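Long-range contact in purine-binding protein BAB2_0673 (Brucella melitensis biovar Abortus, PDB 3S99), which binds adenine, probably also takes other purines such as guanine, and may serve an ABC-type uptake system for these bases: residues His226-Ser237 with Phe242-Asp253. Residues are numbered along the deposited sequence; the frame is centred on the assembly and turned at random.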
loop_
_atom_site.group_PDB
_atom_site.type_symbol
_atom_site.label_atom_id
_atom_site.label_comp_id
_atom_site.label_asym_id
_atom_site.label_seq_id
_atom_site.Cartn_x
_atom_site.Cartn_y
_atom_site.Cartn_z
ATOM N N HIS A 226 2.411 -8.883 18.397
ATOM C CA HIS A 226 1.457 -8.885 19.497
ATOM C C HIS A 226 1.847 -9.961 20.504
ATOM O O HIS A 226 1.908 -9.684 21.692
ATOM C CB HIS A 226 0.025 -9.140 19.020
ATOM C CG HIS A 226 -0.966 -9.213 20.139
ATOM N ND1 HIS A 226 -1.554 -10.393 20.540
ATOM C CD2 HIS A 226 -1.431 -8.257 20.979
ATOM C CE1 HIS A 226 -2.363 -10.157 21.559
ATOM N NE2 HIS A 226 -2.299 -8.870 21.854
ATOM N N ASP A 227 2.118 -11.170 20.010
ATOM C CA ASP A 227 2.645 -12.278 20.845
ATOM C C ASP A 227 3.847 -11.856 21.696
ATOM O O ASP A 227 3.969 -12.308 22.832
ATOM C CB ASP A 227 3.038 -13.500 19.983
ATOM C CG ASP A 227 1.829 -14.280 19.455
ATOM O OD1 ASP A 227 0.699 -14.060 19.965
ATOM O OD2 ASP A 227 2.013 -15.132 18.533
ATOM N N ARG A 228 4.715 -10.982 21.174
ATOM C CA ARG A 228 5.856 -10.459 21.962
ATOM C C ARG A 228 5.606 -9.119 22.703
ATOM O O ARG A 228 6.531 -8.553 23.290
ATOM C CB ARG A 228 7.126 -10.341 21.093
ATOM C CG ARG A 228 7.438 -11.545 20.137
ATOM C CD ARG A 228 8.018 -12.782 20.816
ATOM N NE ARG A 228 8.841 -13.614 19.907
ATOM C CZ ARG A 228 8.415 -14.655 19.164
ATOM N NH1 ARG A 228 9.279 -15.320 18.415
ATOM N NH2 ARG A 228 7.146 -15.048 19.151
ATOM N N GLY A 229 4.371 -8.623 22.709
ATOM C CA GLY A 229 4.069 -7.310 23.308
ATOM C C GLY A 229 4.735 -6.103 22.638
ATOM O O GLY A 229 4.942 -5.084 23.283
ATOM N N ILE A 230 5.062 -6.230 21.348
ATOM C CA ILE A 230 5.701 -5.161 20.553
ATOM C C ILE A 230 4.657 -4.457 19.694
ATOM O O ILE A 230 3.870 -5.097 19.003
ATOM C CB ILE A 230 6.852 -5.728 19.650
ATOM C CG1 ILE A 230 7.996 -6.257 20.530
ATOM C CG2 ILE A 230 7.378 -4.682 18.664
ATOM C CD1 ILE A 230 8.609 -5.187 21.474
ATOM N N LYS A 231 4.645 -3.133 19.777
ATOM C CA LYS A 231 3.661 -2.331 19.093
ATOM C C LYS A 231 3.985 -2.253 17.593
ATOM O O LYS A 231 5.150 -2.308 17.180
ATOM C CB LYS A 231 3.538 -0.952 19.765
ATOM C CG LYS A 231 2.978 -1.069 21.216
ATOM C CD LYS A 231 2.444 0.235 21.780
ATOM C CE LYS A 231 1.737 0.062 23.179
ATOM N NZ LYS A 231 1.454 1.382 23.884
ATOM N N ALA A 232 2.947 -2.165 16.783
ATOM C CA ALA A 232 3.099 -2.342 15.331
ATOM C C ALA A 232 2.069 -1.556 14.533
ATOM O O ALA A 232 1.080 -1.059 15.086
ATOM C CB ALA A 232 2.992 -3.855 15.002
ATOM N N PHE A 233 2.291 -1.436 13.235
ATOM C CA PHE A 233 1.285 -0.828 12.343
ATOM C C PHE A 233 0.679 -1.893 11.436
ATOM O O PHE A 233 1.387 -2.722 10.883
ATOM C CB PHE A 233 1.907 0.302 11.525
ATOM C CG PHE A 233 2.527 1.408 12.395
ATOM C CD1 PHE A 233 1.733 2.398 12.953
ATOM C CD2 PHE A 233 3.892 1.425 12.656
ATOM C CE1 PHE A 233 2.292 3.423 13.774
ATOM C CE2 PHE A 233 4.468 2.438 13.431
ATOM C CZ PHE A 233 3.679 3.416 14.010
ATOM N N GLY A 234 -0.642 -1.868 11.280
ATOM C CA GLY A 234 -1.279 -2.680 10.264
ATOM C C GLY A 234 -1.061 -2.131 8.875
ATOM O O GLY A 234 -0.725 -0.958 8.695
ATOM N N GLN A 235 -1.297 -2.992 7.889
ATOM C CA GLN A 235 -1.012 -2.699 6.504
ATOM C C GLN A 235 -2.199 -3.025 5.635
ATOM O O GLN A 235 -2.667 -4.157 5.664
ATOM C CB GLN A 235 0.170 -3.575 6.053
ATOM C CG GLN A 235 0.571 -3.503 4.549
ATOM C CD GLN A 235 1.037 -2.156 4.053
ATOM O OE1 GLN A 235 1.084 -1.138 4.795
ATOM N NE2 GLN A 235 1.417 -2.132 2.771
ATOM N N ALA A 236 -2.667 -2.042 4.873
ATOM C CA ALA A 236 -3.723 -2.192 3.885
ATOM C C ALA A 236 -5.077 -2.192 4.562
ATOM O O ALA A 236 -6.018 -1.503 4.109
ATOM C CB ALA A 236 -3.539 -3.514 3.063
ATOM N N SER A 237 -5.183 -3.038 5.591
ATOM C CA SER A 237 -6.393 -3.192 6.383
ATOM C C SER A 237 -6.154 -2.768 7.802
ATOM O O SER A 237 -5.021 -2.827 8.284
ATOM C CB SER A 237 -6.787 -4.678 6.425
ATOM O OG SER A 237 -8.156 -4.781 6.827
ATOM N N PHE A 242 -6.264 -8.562 15.252
ATOM C CA PHE A 242 -5.111 -9.456 15.416
ATOM C C PHE A 242 -4.051 -8.936 16.403
ATOM O O PHE A 242 -3.068 -9.618 16.680
ATOM C CB PHE A 242 -4.483 -9.712 14.033
ATOM C CG PHE A 242 -5.415 -10.371 13.082
ATOM C CD1 PHE A 242 -5.551 -11.752 13.067
ATOM C CD2 PHE A 242 -6.195 -9.616 12.230
ATOM C CE1 PHE A 242 -6.414 -12.358 12.187
ATOM C CE2 PHE A 242 -7.065 -10.209 11.354
ATOM C CZ PHE A 242 -7.186 -11.573 11.329
ATOM N N ALA A 243 -4.244 -7.723 16.928
ATOM C CA ALA A 243 -3.257 -7.083 17.787
ATOM C C ALA A 243 -3.963 -5.983 18.587
ATOM O O ALA A 243 -3.609 -4.814 18.460
ATOM C CB ALA A 243 -2.104 -6.494 16.936
ATOM N N PRO A 244 -4.970 -6.362 19.396
ATOM C CA PRO A 244 -5.904 -5.402 19.977
ATOM C C PRO A 244 -5.248 -4.383 20.892
ATOM O O PRO A 244 -5.666 -3.245 20.912
ATOM C CB PRO A 244 -6.899 -6.276 20.778
ATOM C CG PRO A 244 -6.603 -7.682 20.444
ATOM C CD PRO A 244 -5.225 -7.743 19.848
ATOM N N ASP A 245 -4.243 -4.790 21.650
ATOM C CA ASP A 245 -3.567 -3.871 22.533
ATOM C C ASP A 245 -2.218 -3.397 21.991
ATOM O O ASP A 245 -1.535 -2.636 22.674
ATOM C CB ASP A 245 -3.427 -4.451 23.954
ATOM C CG ASP A 245 -2.625 -5.741 24.004
ATOM O OD1 ASP A 245 -2.408 -6.388 22.964
ATOM O OD2 ASP A 245 -2.222 -6.120 25.115
ATOM N N THR A 246 -1.839 -3.786 20.763
ATOM C CA THR A 246 -0.523 -3.362 20.257
ATOM C C THR A 246 -0.523 -2.674 18.895
ATOM O O THR A 246 0.456 -2.002 18.562
ATOM C CB THR A 246 0.488 -4.520 20.245
ATOM O OG1 THR A 246 -0.064 -5.616 19.517
ATOM C CG2 THR A 246 0.842 -4.951 21.679
ATOM N N GLN A 247 -1.589 -2.796 18.104
ATOM C CA GLN A 247 -1.653 -1.991 16.892
ATOM C C GLN A 247 -1.818 -0.526 17.259
ATOM O O GLN A 247 -2.703 -0.166 18.042
ATOM C CB GLN A 247 -2.756 -2.407 15.923
ATOM C CG GLN A 247 -2.642 -1.621 14.576
ATOM C CD GLN A 247 -3.791 -1.870 13.624
ATOM O OE1 GLN A 247 -3.678 -2.695 12.723
ATOM N NE2 GLN A 247 -4.903 -1.139 13.806
ATOM N N LEU A 248 -0.987 0.321 16.665
ATOM C CA LEU A 248 -1.039 1.777 16.894
ATOM C C LEU A 248 -2.004 2.442 15.916
ATOM O O LEU A 248 -2.768 3.320 16.276
ATOM C CB LEU A 248 0.352 2.355 16.736
ATOM C CG LEU A 248 1.381 1.861 17.767
ATOM C CD1 LEU A 248 2.807 2.068 17.292
ATOM C CD2 LEU A 248 1.161 2.555 19.120
ATOM N N THR A 249 -1.944 2.013 14.665
ATOM C CA THR A 249 -2.860 2.421 13.614
ATOM C C THR A 249 -2.481 1.597 12.389
ATOM O O THR A 249 -1.696 0.651 12.486
ATOM C CB THR A 249 -2.790 3.964 13.294
ATOM O OG1 THR A 249 -3.768 4.301 12.306
ATOM C CG2 THR A 249 -1.399 4.387 12.813
ATOM N N ALA A 250 -3.029 1.964 11.243
ATOM C CA ALA A 250 -2.747 1.276 9.995
ATOM C C ALA A 250 -3.039 2.216 8.834
ATOM O O ALA A 250 -3.916 3.030 8.933
ATOM C CB ALA A 250 -3.591 0.016 9.867
ATOM N N VAL A 251 -2.296 2.071 7.739
ATOM C CA VAL A 251 -2.585 2.752 6.488
ATOM C C VAL A 251 -3.617 1.928 5.702
ATOM O O VAL A 251 -3.285 0.881 5.173
ATOM C CB VAL A 251 -1.303 2.908 5.675
ATOM C CG1 VAL A 251 -1.551 3.745 4.380
ATOM C CG2 VAL A 251 -0.216 3.580 6.530
ATOM N N VAL A 252 -4.862 2.420 5.622
ATOM C CA VAL A 252 -5.976 1.650 5.127
ATOM C C VAL A 252 -6.249 2.086 3.698
ATOM O O VAL A 252 -6.277 3.269 3.396
ATOM C CB VAL A 252 -7.247 1.818 5.985
ATOM C CG1 VAL A 252 -8.475 1.079 5.348
ATOM C CG2 VAL A 252 -7.008 1.310 7.427
ATOM N N ASP A 253 -6.436 1.105 2.827
ATOM C CA ASP A 253 -6.623 1.339 1.396
ATOM C C ASP A 253 -8.119 1.317 1.150
ATOM O O ASP A 253 -8.744 0.276 1.383
ATOM C CB ASP A 253 -5.982 0.211 0.601
ATOM C CG ASP A 253 -4.489 0.127 0.812
ATOM O OD1 ASP A 253 -3.888 1.139 1.211
ATOM O OD2 ASP A 253 -3.912 -0.936 0.534
HETATM O O HOH W 1 1.557 -5.803 17.505
#
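Phe233 and Thr249 share one face of two neighbouring parallel strands, 231-236 and 247-253. The methyl CG2 of Thr249 comes to the edge of the Phe233 ring at CD1. The hydroxyl of Thr249 bonds instead to the carbonyl of Ala288, just after strand 285-287. Leu248 sits at a beta bulge and turns toward the neighbouring strand. There its CD1 lies 3.7 Å from Phe233 CZ. Leu248 also reaches the aliphatic part of Lys231, CD2 to CD, and the two side chains cross at about a right angle. Lys231 NZ bonds to Asn292 O.

The other face carries Ala232, Gln247 and Ala250. Gln247 is extended, with CG anti to the backbone N (chi1 -173°). This brings its amide beside Gly234, with OE1 3.4 Å from Gly234 CA. Met239 N and Asp238 OD1 bind the two ends of the amide and so fix its rotation.

Backbone bonds tie the strands together. Ala232 N donates to Thr246 O, and Ala232 O takes Leu248 N at 2.9 Å. Gly234 N donates to Thr249 O.

Before strand 231-236, helix 220-227 ends in a Schellman motif with Gly229 at C-prime. The ring of His226 has Pro244 CD over one face, 4.0 Å from the centroid, in a CH-pi contact. Thr246 OG1 lies at the ring edge, 3.3 Å from His226 CD2. A water joins this hydroxyl to Ile230 O.

The short connection, without an intervening alpha-helix, places the strands side by side in the mixed sheet of one lobe of this periplasmic-binding-protein-like fold. Gln235 comes close to bound adenine, and Asp253 to the adenine-binding Trp42. Helix 132-146 covers the Phe233 face, and helix 220-227 the Gln247 face. The backbone bonds set the register, with a one-residue bulge at Leu248, and the paired strands carry Gln235 and Asp253 to the ligand cleft.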